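Long-range contacts in putative uncharacterized protein (Chaetomium thermophilum, PDB 5IJP), which binds inositol hexakisphosphate through its SPX domain, the domain of Vtc4 that probably senses inositol polyphosphates in phosphate homeostasis: residues 27-31 / 147-152; 1-5 / 20-24; 14-19 / 68-72. One frame throughout, in Å; residues are numbered along the deposited sequence.

Contact 1. Residues 27-31 / 147-152; sequences ADLKR and KHDKMT. With IHP (inositol hexakisphosphate), chain C.
Leu-29 lays its isobutyl group across one side of the helical segment 147-152, over Lys-147, His-148, Met-151 and Thr-152. It projects from the last turn of helix 22-30, whose i to i+3 and i+4 hydrogen bonds are weak here; residues 147-151 are helical, with Met-151 N to Lys-147 O at 2.9 Å. Register is set by the CA atoms of Leu-29 and His-148, 6.8 Å apart. With chi1 m and chi2 t, Leu-29 brings CD2 to 3.5 Å from His-148 CD2, at the imidazole edge, and to 4.0 Å from Thr-152 CG2. Its CD1 lies 4.0 Å from Lys-147 CD and its CB 4.2 Å from Met-151 SD. No hydrogen bond joins the segments; the contact is apolar, and at its margin the ammonium groups of Lys-30 and Lys-147 turn to the phosphates of IHP. Lys-30, m at chi1 and chi2, then t, t, starts away from helix 110-151 but swings NZ to 3.8 Å from Met-151 CE and 3.2 Å from IHP O36, a hydrogen bond. Lys-147, t at chi1, puts NZ 2.8 Å from IHP O41 and, weakly, 3.4 Å from O43, while Met-151 CE touches IHP O31 at 3.4 Å. Lysines from two helices converging on the phosphates are characteristic of the basic inositol phosphate site of SPX domains. His-148, chi1 t, gives ND1 to Asp-149 OD1 at 3.2 Å, and its NE2 pairs with Glu-55. Helix 22-30 thus ends against the C-terminal end of helix 110-151, with Phe-58 of helix 52-97 touching Leu-29 and His-148.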
loop_
_atom_site.group_PDB
_atom_site.type_symbol
_atom_site.label_atom_id
_atom_site.label_comp_id
_atom_site.label_asym_id
_atom_site.label_seq_id
_atom_site.Cartn_x
_atom_site.Cartn_y
_atom_site.Cartn_z
ATOM N N ALA A 27 -6.714 -3.462 19.776
ATOM C CA ALA A 27 -6.658 -3.204 21.215
ATOM C C ALA A 27 -7.525 -2.000 21.596
ATOM O O ALA A 27 -8.094 -1.980 22.689
ATOM C CB ALA A 27 -5.219 -2.970 21.646
ATOM N N ASP A 28 -7.631 -1.008 20.686
ATOM C CA ASP A 28 -8.428 0.210 20.851
ATOM C C ASP A 28 -9.932 -0.102 20.874
ATOM O O ASP A 28 -10.689 0.596 21.550
ATOM C CB ASP A 28 -8.102 1.216 19.735
ATOM C CG ASP A 28 -8.596 2.620 20.012
ATOM O OD1 ASP A 28 -7.902 3.360 20.742
ATOM O OD2 ASP A 28 -9.672 2.984 19.490
ATOM N N LEU A 29 -10.351 -1.157 20.141
ATOM C CA LEU A 29 -11.741 -1.621 20.057
ATOM C C LEU A 29 -12.210 -2.255 21.368
ATOM O O LEU A 29 -13.406 -2.237 21.664
ATOM C CB LEU A 29 -11.910 -2.626 18.903
ATOM C CG LEU A 29 -11.775 -2.078 17.480
ATOM C CD1 LEU A 29 -11.582 -3.202 16.483
ATOM C CD2 LEU A 29 -12.976 -1.242 17.096
ATOM N N LYS A 30 -11.266 -2.823 22.138
ATOM C CA LYS A 30 -11.519 -3.466 23.430
ATOM C C LYS A 30 -11.592 -2.425 24.557
ATOM O O LYS A 30 -12.118 -2.726 25.632
ATOM C CB LYS A 30 -10.423 -4.512 23.738
ATOM C CG LYS A 30 -10.230 -5.593 22.670
ATOM C CD LYS A 30 -11.173 -6.781 22.843
ATOM C CE LYS A 30 -10.987 -7.803 21.749
ATOM N NZ LYS A 30 -11.926 -8.944 21.899
ATOM N N ARG A 31 -11.069 -1.204 24.309
ATOM C CA ARG A 31 -11.030 -0.102 25.273
ATOM C C ARG A 31 -12.287 0.789 25.234
ATOM O O ARG A 31 -12.195 1.996 24.991
ATOM C CB ARG A 31 -9.736 0.722 25.112
ATOM C CG ARG A 31 -8.492 0.035 25.667
ATOM C CD ARG A 31 -7.236 0.862 25.453
ATOM N NE ARG A 31 -6.743 0.773 24.077
ATOM C CZ ARG A 31 -5.610 1.321 23.647
ATOM N NH1 ARG A 31 -4.833 2.003 24.482
ATOM N NH2 ARG A 31 -5.241 1.189 22.379
ATOM N N LYS A 147 -14.207 -5.478 11.523
ATOM C CA LYS A 147 -14.038 -5.927 12.908
ATOM C C LYS A 147 -14.716 -4.924 13.850
ATOM O O LYS A 147 -15.329 -5.335 14.835
ATOM C CB LYS A 147 -12.545 -6.067 13.252
ATOM C CG LYS A 147 -12.263 -6.863 14.526
ATOM C CD LYS A 147 -10.790 -6.792 14.932
ATOM C CE LYS A 147 -9.951 -7.931 14.395
ATOM N NZ LYS A 147 -10.178 -9.195 15.146
ATOM N N HIS A 148 -14.612 -3.613 13.528
ATOM C CA HIS A 148 -15.223 -2.505 14.267
ATOM C C HIS A 148 -16.752 -2.605 14.188
ATOM O O HIS A 148 -17.422 -2.495 15.214
ATOM C CB HIS A 148 -14.720 -1.153 13.712
ATOM C CG HIS A 148 -15.452 0.046 14.235
ATOM N ND1 HIS A 148 -16.538 0.575 13.564
ATOM C CD2 HIS A 148 -15.224 0.786 15.344
ATOM C CE1 HIS A 148 -16.941 1.604 14.289
ATOM N NE2 HIS A 148 -16.176 1.774 15.366
ATOM N N ASP A 149 -17.289 -2.844 12.974
ATOM C CA ASP A 149 -18.721 -2.985 12.698
ATOM C C ASP A 149 -19.336 -4.224 13.364
ATOM O O ASP A 149 -20.524 -4.212 13.687
ATOM C CB ASP A 149 -18.974 -3.008 11.179
ATOM C CG ASP A 149 -18.599 -1.738 10.428
ATOM O OD1 ASP A 149 -17.917 -0.868 11.022
ATOM O OD2 ASP A 149 -18.985 -1.613 9.247
ATOM N N LYS A 150 -18.525 -5.282 13.568
ATOM C CA LYS A 150 -18.947 -6.540 14.190
ATOM C C LYS A 150 -18.861 -6.520 15.720
ATOM O O LYS A 150 -19.739 -7.081 16.374
ATOM C CB LYS A 150 -18.150 -7.725 13.620
ATOM C CG LYS A 150 -18.671 -8.231 12.275
ATOM C CD LYS A 150 -17.746 -9.274 11.637
ATOM C CE LYS A 150 -17.975 -10.692 12.118
ATOM N NZ LYS A 150 -19.229 -11.275 11.572
ATOM N N MET A 151 -17.809 -5.893 16.286
ATOM C CA MET A 151 -17.589 -5.822 17.736
ATOM C C MET A 151 -18.432 -4.754 18.435
ATOM O O MET A 151 -19.094 -5.058 19.429
ATOM C CB MET A 151 -16.102 -5.594 18.061
ATOM C CG MET A 151 -15.248 -6.831 17.946
ATOM S SD MET A 151 -13.550 -6.484 18.464
ATOM C CE MET A 151 -12.837 -8.092 18.309
ATOM N N THR A 152 -18.380 -3.506 17.936
ATOM C CA THR A 152 -19.060 -2.350 18.527
ATOM C C THR A 152 -20.544 -2.247 18.166
ATOM O O THR A 152 -21.361 -1.927 19.031
ATOM C CB THR A 152 -18.313 -1.041 18.186
ATOM O OG1 THR A 152 -18.589 -0.663 16.835
ATOM C CG2 THR A 152 -16.804 -1.135 18.409
HETATM C C1 IHP C . -9.643 -12.500 16.443
HETATM C C2 IHP C . -9.239 -13.368 15.260
HETATM C C3 IHP C . -7.770 -13.190 14.898
HETATM C C4 IHP C . -6.867 -13.403 16.106
HETATM C C5 IHP C . -7.273 -12.529 17.285
HETATM C C6 IHP C . -8.738 -12.735 17.645
HETATM O O11 IHP C . -10.990 -12.858 16.817
HETATM P P1 IHP C . -12.256 -11.919 17.216
HETATM O O21 IHP C . -13.519 -12.716 17.184
HETATM O O31 IHP C . -11.942 -11.362 18.606
HETATM O O41 IHP C . -12.264 -10.755 16.220
HETATM O O12 IHP C . -10.037 -12.980 14.121
HETATM P P2 IHP C . -11.051 -13.938 13.267
HETATM O O22 IHP C . -12.428 -13.769 13.914
HETATM O O32 IHP C . -10.586 -15.360 13.262
HETATM O O42 IHP C . -11.112 -13.333 11.862
HETATM O O13 IHP C . -7.568 -11.857 14.382
HETATM P P3 IHP C . -7.212 -11.359 12.890
HETATM O O23 IHP C . -5.802 -10.891 12.840
HETATM O O33 IHP C . -7.484 -12.525 11.933
HETATM O O43 IHP C . -8.216 -10.254 12.576
HETATM O O14 IHP C . -5.515 -13.062 15.730
HETATM P P4 IHP C . -4.341 -14.121 15.243
HETATM O O24 IHP C . -3.554 -13.396 14.149
HETATM O O34 IHP C . -3.487 -14.511 16.404
HETATM O O44 IHP C . -5.044 -15.323 14.597
HETATM O O15 IHP C . -6.472 -12.912 18.422
HETATM P P5 IHP C . -5.337 -12.142 19.246
HETATM O O25 IHP C . -5.615 -10.639 19.104
HETATM O O35 IHP C . -4.015 -12.450 18.536
HETATM O O45 IHP C . -5.344 -12.595 20.669
HETATM O O16 IHP C . -9.090 -11.773 18.661
HETATM P P6 IHP C . -9.004 -11.759 20.259
HETATM O O26 IHP C . -8.334 -13.072 20.690
HETATM O O36 IHP C . -10.367 -11.587 20.844
HETATM O O46 IHP C . -8.061 -10.607 20.616
#

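Contact 2. Residues 1-5 / 20-24; sequences MKFGQ and IDYDG. With IHP (inositol hexakisphosphate), chain C.
The N-terminal wall of the inositol hexakisphosphate pocket forms where the start of helix 3-9 meets the start of helix 22-30. Lys-2 and Asp-21 are the N-cap residues; Asp-21 also centres an inverse gamma turn, and the CA atoms of Gly-4 and Asp-23 lie 6.6 Å apart. Phe-3 (chi1 t, chi2 83°) turns its ring edge toward the face of Tyr-22 (chi1 t, chi2 86°): centroids 4.8 Å apart, planes at 53°, Phe-3 CD2 to Tyr-22 CE1 3.7 Å. Phe-3 CE2 also meets Ile-20 CD1 at 4.2 Å. Gly-4 CA comes within 4.0 Å of Asp-23 OD1 and 4.3 Å of Tyr-22 CD2; a CB there would clash with IHP O24. The two segments share no hydrogen bond, but both hold one phosphate: Phe-3 N reaches IHP O33 at 3.3 Å, Gly-4 N reaches IHP O23 at 2.8 Å, and Tyr-22 OH donates to IHP O43 at 2.7 Å. Met-1 N binds IHP O32 of another phosphate at 2.8 Å. Backbone NH groups from the first turn of a helix, pointing at a phosphate, are typical of helix N-terminal anion binding, used here in the SPX ligand site.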
loop_
_atom_site.group_PDB
_atom_site.type_symbol
_atom_site.label_atom_id
_atom_site.label_comp_id
_atom_site.label_asym_id
_atom_site.label_seq_id
_atom_site.Cartn_x
_atom_site.Cartn_y
_atom_site.Cartn_z
ATOM N N MET A 1 -9.547 -16.512 10.910
ATOM C CA MET A 1 -8.429 -15.872 10.219
ATOM C C MET A 1 -7.195 -15.673 11.114
ATOM O O MET A 1 -7.271 -15.871 12.329
ATOM C CB MET A 1 -8.871 -14.547 9.569
ATOM C CG MET A 1 -9.192 -14.673 8.089
ATOM S SD MET A 1 -7.763 -15.054 7.033
ATOM C CE MET A 1 -6.969 -13.453 6.954
ATOM N N LYS A 2 -6.057 -15.290 10.499
ATOM C CA LYS A 2 -4.775 -15.059 11.175
ATOM C C LYS A 2 -3.983 -13.891 10.550
ATOM O O LYS A 2 -2.785 -14.024 10.285
ATOM C CB LYS A 2 -3.934 -16.364 11.259
ATOM C CG LYS A 2 -4.100 -17.355 10.094
ATOM C CD LYS A 2 -3.274 -17.003 8.857
ATOM C CE LYS A 2 -3.603 -17.902 7.691
ATOM N NZ LYS A 2 -2.902 -17.476 6.452
ATOM N N PHE A 3 -4.657 -12.737 10.342
ATOM C CA PHE A 3 -4.058 -11.542 9.737
ATOM C C PHE A 3 -2.966 -10.885 10.592
ATOM O O PHE A 3 -1.980 -10.398 10.032
ATOM C CB PHE A 3 -5.127 -10.510 9.331
ATOM C CG PHE A 3 -4.592 -9.432 8.414
ATOM C CD1 PHE A 3 -4.491 -9.648 7.045
ATOM C CD2 PHE A 3 -4.162 -8.212 8.924
ATOM C CE1 PHE A 3 -3.969 -8.664 6.202
ATOM C CE2 PHE A 3 -3.628 -7.234 8.082
ATOM C CZ PHE A 3 -3.541 -7.465 6.727
ATOM N N GLY A 4 -3.153 -10.869 11.915
ATOM C CA GLY A 4 -2.216 -10.291 12.877
ATOM C C GLY A 4 -0.796 -10.811 12.746
ATOM O O GLY A 4 0.163 -10.046 12.880
ATOM N N GLN A 5 -0.665 -12.119 12.454
ATOM C CA GLN A 5 0.609 -12.806 12.248
ATOM C C GLN A 5 1.021 -12.750 10.768
ATOM O O GLN A 5 2.217 -12.718 10.477
ATOM C CB GLN A 5 0.515 -14.260 12.736
ATOM C CG GLN A 5 1.856 -14.866 13.126
ATOM C CD GLN A 5 1.694 -16.256 13.681
ATOM O OE1 GLN A 5 1.509 -17.230 12.944
ATOM N NE2 GLN A 5 1.763 -16.381 14.997
ATOM N N ILE A 20 0.182 -0.983 8.717
ATOM C CA ILE A 20 -0.988 -0.752 9.578
ATOM C C ILE A 20 -0.706 -1.221 10.999
ATOM O O ILE A 20 -0.124 -2.293 11.188
ATOM C CB ILE A 20 -2.301 -1.437 9.081
ATOM C CG1 ILE A 20 -2.219 -1.953 7.631
ATOM C CG2 ILE A 20 -3.507 -0.535 9.280
ATOM C CD1 ILE A 20 -1.926 -3.447 7.536
ATOM N N ASP A 21 -1.159 -0.445 11.995
ATOM C CA ASP A 21 -1.034 -0.827 13.398
ATOM C C ASP A 21 -2.301 -1.629 13.727
ATOM O O ASP A 21 -3.156 -1.181 14.495
ATOM C CB ASP A 21 -0.861 0.412 14.303
ATOM C CG ASP A 21 -0.458 0.125 15.742
ATOM O OD1 ASP A 21 0.074 -0.978 16.006
ATOM O OD2 ASP A 21 -0.637 1.019 16.595
ATOM N N TYR A 22 -2.427 -2.804 13.075
ATOM C CA TYR A 22 -3.550 -3.736 13.175
ATOM C C TYR A 22 -3.795 -4.186 14.612
ATOM O O TYR A 22 -4.944 -4.194 15.051
ATOM C CB TYR A 22 -3.332 -4.941 12.244
ATOM C CG TYR A 22 -4.588 -5.735 11.956
ATOM C CD1 TYR A 22 -5.451 -5.363 10.929
ATOM C CD2 TYR A 22 -4.896 -6.879 12.686
ATOM C CE1 TYR A 22 -6.604 -6.096 10.653
ATOM C CE2 TYR A 22 -6.046 -7.619 12.419
ATOM C CZ TYR A 22 -6.897 -7.225 11.400
ATOM O OH TYR A 22 -8.031 -7.951 11.133
ATOM N N ASP A 23 -2.717 -4.529 15.343
ATOM C CA ASP A 23 -2.780 -4.953 16.743
ATOM C C ASP A 23 -3.130 -3.779 17.662
ATOM O O ASP A 23 -3.819 -3.975 18.665
ATOM C CB ASP A 23 -1.458 -5.617 17.170
ATOM C CG ASP A 23 -1.146 -6.944 16.492
ATOM O OD1 ASP A 23 -1.853 -7.304 15.523
ATOM O OD2 ASP A 23 -0.187 -7.618 16.924
ATOM N N GLY A 24 -2.668 -2.582 17.296
ATOM C CA GLY A 24 -2.928 -1.343 18.021
ATOM C C GLY A 24 -4.372 -0.896 17.912
ATOM O O GLY A 24 -4.965 -0.469 18.906
HETATM C C1 IHP C . -9.643 -12.500 16.443
HETATM C C2 IHP C . -9.239 -13.368 15.260
HETATM C C3 IHP C . -7.770 -13.190 14.898
HETATM C C4 IHP C . -6.867 -13.403 16.106
HETATM C C5 IHP C . -7.273 -12.529 17.285
HETATM C C6 IHP C . -8.738 -12.735 17.645
HETATM O O11 IHP C . -10.990 -12.858 16.817
HETATM P P1 IHP C . -12.256 -11.919 17.216
HETATM O O21 IHP C . -13.519 -12.716 17.184
HETATM O O31 IHP C . -11.942 -11.362 18.606
HETATM O O41 IHP C . -12.264 -10.755 16.220
HETATM O O12 IHP C . -10.037 -12.980 14.121
HETATM P P2 IHP C . -11.051 -13.938 13.267
HETATM O O22 IHP C . -12.428 -13.769 13.914
HETATM O O32 IHP C . -10.586 -15.360 13.262
HETATM O O42 IHP C . -11.112 -13.333 11.862
HETATM O O13 IHP C . -7.568 -11.857 14.382
HETATM P P3 IHP C . -7.212 -11.359 12.890
HETATM O O23 IHP C . -5.802 -10.891 12.840
HETATM O O33 IHP C . -7.484 -12.525 11.933
HETATM O O43 IHP C . -8.216 -10.254 12.576
HETATM O O14 IHP C . -5.515 -13.062 15.730
HETATM P P4 IHP C . -4.341 -14.121 15.243
HETATM O O24 IHP C . -3.554 -13.396 14.149
HETATM O O34 IHP C . -3.487 -14.511 16.404
HETATM O O44 IHP C . -5.044 -15.323 14.597
HETATM O O15 IHP C . -6.472 -12.912 18.422
HETATM P P5 IHP C . -5.337 -12.142 19.246
HETATM O O25 IHP C . -5.615 -10.639 19.104
HETATM O O35 IHP C . -4.015 -12.450 18.536
HETATM O O45 IHP C . -5.344 -12.595 20.669
HETATM O O16 IHP C . -9.090 -11.773 18.661
HETATM P P6 IHP C . -9.004 -11.759 20.259
HETATM O O26 IHP C . -8.334 -13.072 20.690
HETATM O O36 IHP C . -10.367 -11.587 20.844
HETATM O O46 IHP C . -8.061 -10.607 20.616
#

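Contact 3. Residues 14-19 / 68-72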
loop_
_atom_site.group_PDB
_atom_site.type_symbol
_atom_site.label_atom_id
_atom_site.label_comp_id
_atom_site.label_asym_id
_atom_site.label_seq_id
_atom_site.Cartn_x
_atom_site.Cartn_y
_atom_site.Cartn_z
ATOM N N GLU A 14 12.116 -1.978 4.086
ATOM C CA GLU A 14 11.944 -0.744 3.313
ATOM C C GLU A 14 10.689 0.025 3.781
ATOM O O GLU A 14 10.724 1.256 3.865
ATOM C CB GLU A 14 11.875 -1.089 1.805
ATOM C CG GLU A 14 11.395 0.013 0.865
ATOM C CD GLU A 14 12.267 1.250 0.764
ATOM O OE1 GLU A 14 13.445 1.122 0.357
ATOM O OE2 GLU A 14 11.756 2.357 1.051
ATOM N N TYR A 15 9.600 -0.706 4.095
ATOM C CA TYR A 15 8.319 -0.138 4.537
ATOM C C TYR A 15 8.023 -0.404 6.033
ATOM O O TYR A 15 6.963 -0.004 6.514
ATOM C CB TYR A 15 7.160 -0.684 3.670
ATOM C CG TYR A 15 7.391 -0.653 2.173
ATOM C CD1 TYR A 15 7.038 0.459 1.415
ATOM C CD2 TYR A 15 7.902 -1.762 1.504
ATOM C CE1 TYR A 15 7.229 0.485 0.034
ATOM C CE2 TYR A 15 8.101 -1.747 0.124
ATOM C CZ TYR A 15 7.761 -0.622 -0.608
ATOM O OH TYR A 15 7.951 -0.609 -1.969
ATOM N N GLN A 16 8.966 -1.061 6.752
ATOM C CA GLN A 16 8.925 -1.500 8.160
ATOM C C GLN A 16 8.108 -0.621 9.135
ATOM O O GLN A 16 7.287 -1.162 9.879
ATOM C CB GLN A 16 10.355 -1.684 8.706
ATOM C CG GLN A 16 10.454 -2.694 9.856
ATOM C CD GLN A 16 11.814 -2.758 10.523
ATOM O OE1 GLN A 16 12.822 -2.235 10.029
ATOM N NE2 GLN A 16 11.872 -3.426 11.665
ATOM N N TRP A 17 8.345 0.703 9.150
ATOM C CA TRP A 17 7.671 1.639 10.064
ATOM C C TRP A 17 6.403 2.296 9.487
ATOM O O TRP A 17 5.876 3.231 10.098
ATOM C CB TRP A 17 8.660 2.726 10.527
ATOM C CG TRP A 17 9.814 2.218 11.336
ATOM C CD1 TRP A 17 11.041 1.848 10.868
ATOM C CD2 TRP A 17 9.866 2.073 12.761
ATOM N NE1 TRP A 17 11.850 1.467 11.913
ATOM C CE2 TRP A 17 11.154 1.593 13.087
ATOM C CE3 TRP A 17 8.944 2.295 13.799
ATOM C CZ2 TRP A 17 11.543 1.329 14.407
ATOM C CZ3 TRP A 17 9.330 2.034 15.105
ATOM C CH2 TRP A 17 10.615 1.557 15.398
ATOM N N HIS A 18 5.904 1.810 8.335
ATOM C CA HIS A 18 4.746 2.411 7.668
ATOM C C HIS A 18 3.548 1.464 7.448
ATOM O O HIS A 18 2.568 1.869 6.814
ATOM C CB HIS A 18 5.184 3.058 6.348
ATOM C CG HIS A 18 6.263 4.078 6.529
ATOM N ND1 HIS A 18 7.600 3.724 6.511
ATOM C CD2 HIS A 18 6.166 5.406 6.770
ATOM C CE1 HIS A 18 8.271 4.843 6.717
ATOM N NE2 HIS A 18 7.451 5.883 6.879
ATOM N N TYR A 19 3.598 0.239 8.004
ATOM C CA TYR A 19 2.498 -0.727 7.906
ATOM C C TYR A 19 1.366 -0.354 8.875
ATOM O O TYR A 19 1.566 0.488 9.754
ATOM C CB TYR A 19 2.997 -2.154 8.193
ATOM C CG TYR A 19 3.803 -2.761 7.067
ATOM C CD1 TYR A 19 3.180 -3.449 6.030
ATOM C CD2 TYR A 19 5.191 -2.676 7.053
ATOM C CE1 TYR A 19 3.919 -4.021 4.995
ATOM C CE2 TYR A 19 5.941 -3.246 6.025
ATOM C CZ TYR A 19 5.299 -3.914 4.994
ATOM O OH TYR A 19 6.033 -4.475 3.977
ATOM N N LYS A 68 -0.355 7.654 7.126
ATOM C CA LYS A 68 0.984 7.069 7.256
ATOM C C LYS A 68 1.276 6.104 6.097
ATOM O O LYS A 68 2.391 6.098 5.572
ATOM C CB LYS A 68 1.115 6.352 8.613
ATOM C CG LYS A 68 2.539 5.928 8.979
ATOM C CD LYS A 68 2.608 5.200 10.323
ATOM C CE LYS A 68 2.223 3.741 10.237
ATOM N NZ LYS A 68 2.270 3.078 11.565
ATOM N N VAL A 69 0.264 5.311 5.697
ATOM C CA VAL A 69 0.351 4.347 4.594
ATOM C C VAL A 69 0.360 5.095 3.254
ATOM O O VAL A 69 1.238 4.842 2.427
ATOM C CB VAL A 69 -0.776 3.277 4.669
ATOM C CG1 VAL A 69 -0.715 2.317 3.484
ATOM C CG2 VAL A 69 -0.714 2.504 5.981
ATOM N N HIS A 70 -0.601 6.028 3.060
ATOM C CA HIS A 70 -0.750 6.842 1.850
ATOM C C HIS A 70 0.470 7.720 1.547
ATOM O O HIS A 70 0.751 7.971 0.374
ATOM C CB HIS A 70 -2.041 7.678 1.902
ATOM C CG HIS A 70 -3.307 6.884 1.748
ATOM N ND1 HIS A 70 -4.548 7.484 1.871
ATOM C CD2 HIS A 70 -3.486 5.566 1.484
ATOM C CE1 HIS A 70 -5.435 6.520 1.678
ATOM N NE2 HIS A 70 -4.843 5.349 1.444
ATOM N N ALA A 71 1.200 8.165 2.594
ATOM C CA ALA A 71 2.415 8.969 2.445
ATOM C C ALA A 71 3.552 8.103 1.899
ATOM O O ALA A 71 4.228 8.527 0.963
ATOM C CB ALA A 71 2.814 9.593 3.774
ATOM N N LYS A 72 3.734 6.879 2.451
ATOM C CA LYS A 72 4.762 5.925 2.013
ATOM C C LYS A 72 4.470 5.405 0.600
ATOM O O LYS A 72 5.406 5.201 -0.177
ATOM C CB LYS A 72 4.910 4.767 3.019
ATOM C CG LYS A 72 6.106 3.836 2.767
ATOM C CD LYS A 72 7.453 4.469 3.119
ATOM C CE LYS A 72 8.603 3.691 2.533
ATOM N NZ LYS A 72 9.913 4.279 2.914
#
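Lys-72 has the most surface covered in this contact; its side chain points from helix 52-97 toward the loop 14-19. With chi1 t, chi2 p and the rest t, it lays CD over the face of the His-18 imidazole, 3.6 Å from the ring centroid and 15° off the normal, a CH-pi contact. The same extended end carries NZ to Glu-14 OE2 at 3.2 Å, a salt bridge, and to Glu-14 O at 3.3 Å, a weak hydrogen bond. Glu-14, chi1 t and chi2 p, curls its carboxylate round to meet it. Tyr-15, chi1 m, places CD1 3.8 Å from Lys-72 CG, which sits at the ring edge. Lys-68 is t, t, p, t: the p kink at chi3 brings CE to 3.7 Å from Trp-17 O and NZ to Tyr-19 O at 3.2 Å, a weak hydrogen bond, while Glu-65 forms a salt bridge with NZ. Val-69 fits CG2 against His-18 O at 3.4 Å. A type I beta turn from Tyr-15 to His-18, closed by His-18 N to Tyr-15 O at 2.8 Å, shapes the loop. Tyr-19 points away from residues 68-72, and its ring meets Phe-133 edge-to-face while that of Tyr-15 stacks on Phe-133, so the link between helices 3-9 and 22-30 lies across long helices 52-97 and 110-151.

Contacts 1 and 2 both use helix 22-30, one at its end and one at its start, and both touch the same ligand; they meet where Lys-147 CE packs 3.8 Å from Tyr-22 OH. Contact 2 is buried and aromatic, with backbone NH groups for the phosphates, whereas contact 1 is partly buried, aliphatic inside and lysine-lined toward the ligand. Contact 3, also partly buried, does not touch the ligand; its lysines serve a salt bridge, weak hydrogen bonds and a CH-pi contact. Its centre is about 23 Å from that of contact 1, yet residues 14-19 run straight into 20-24 of contact 2, so the loop fixed on helix 52-97 leads directly into the pocket.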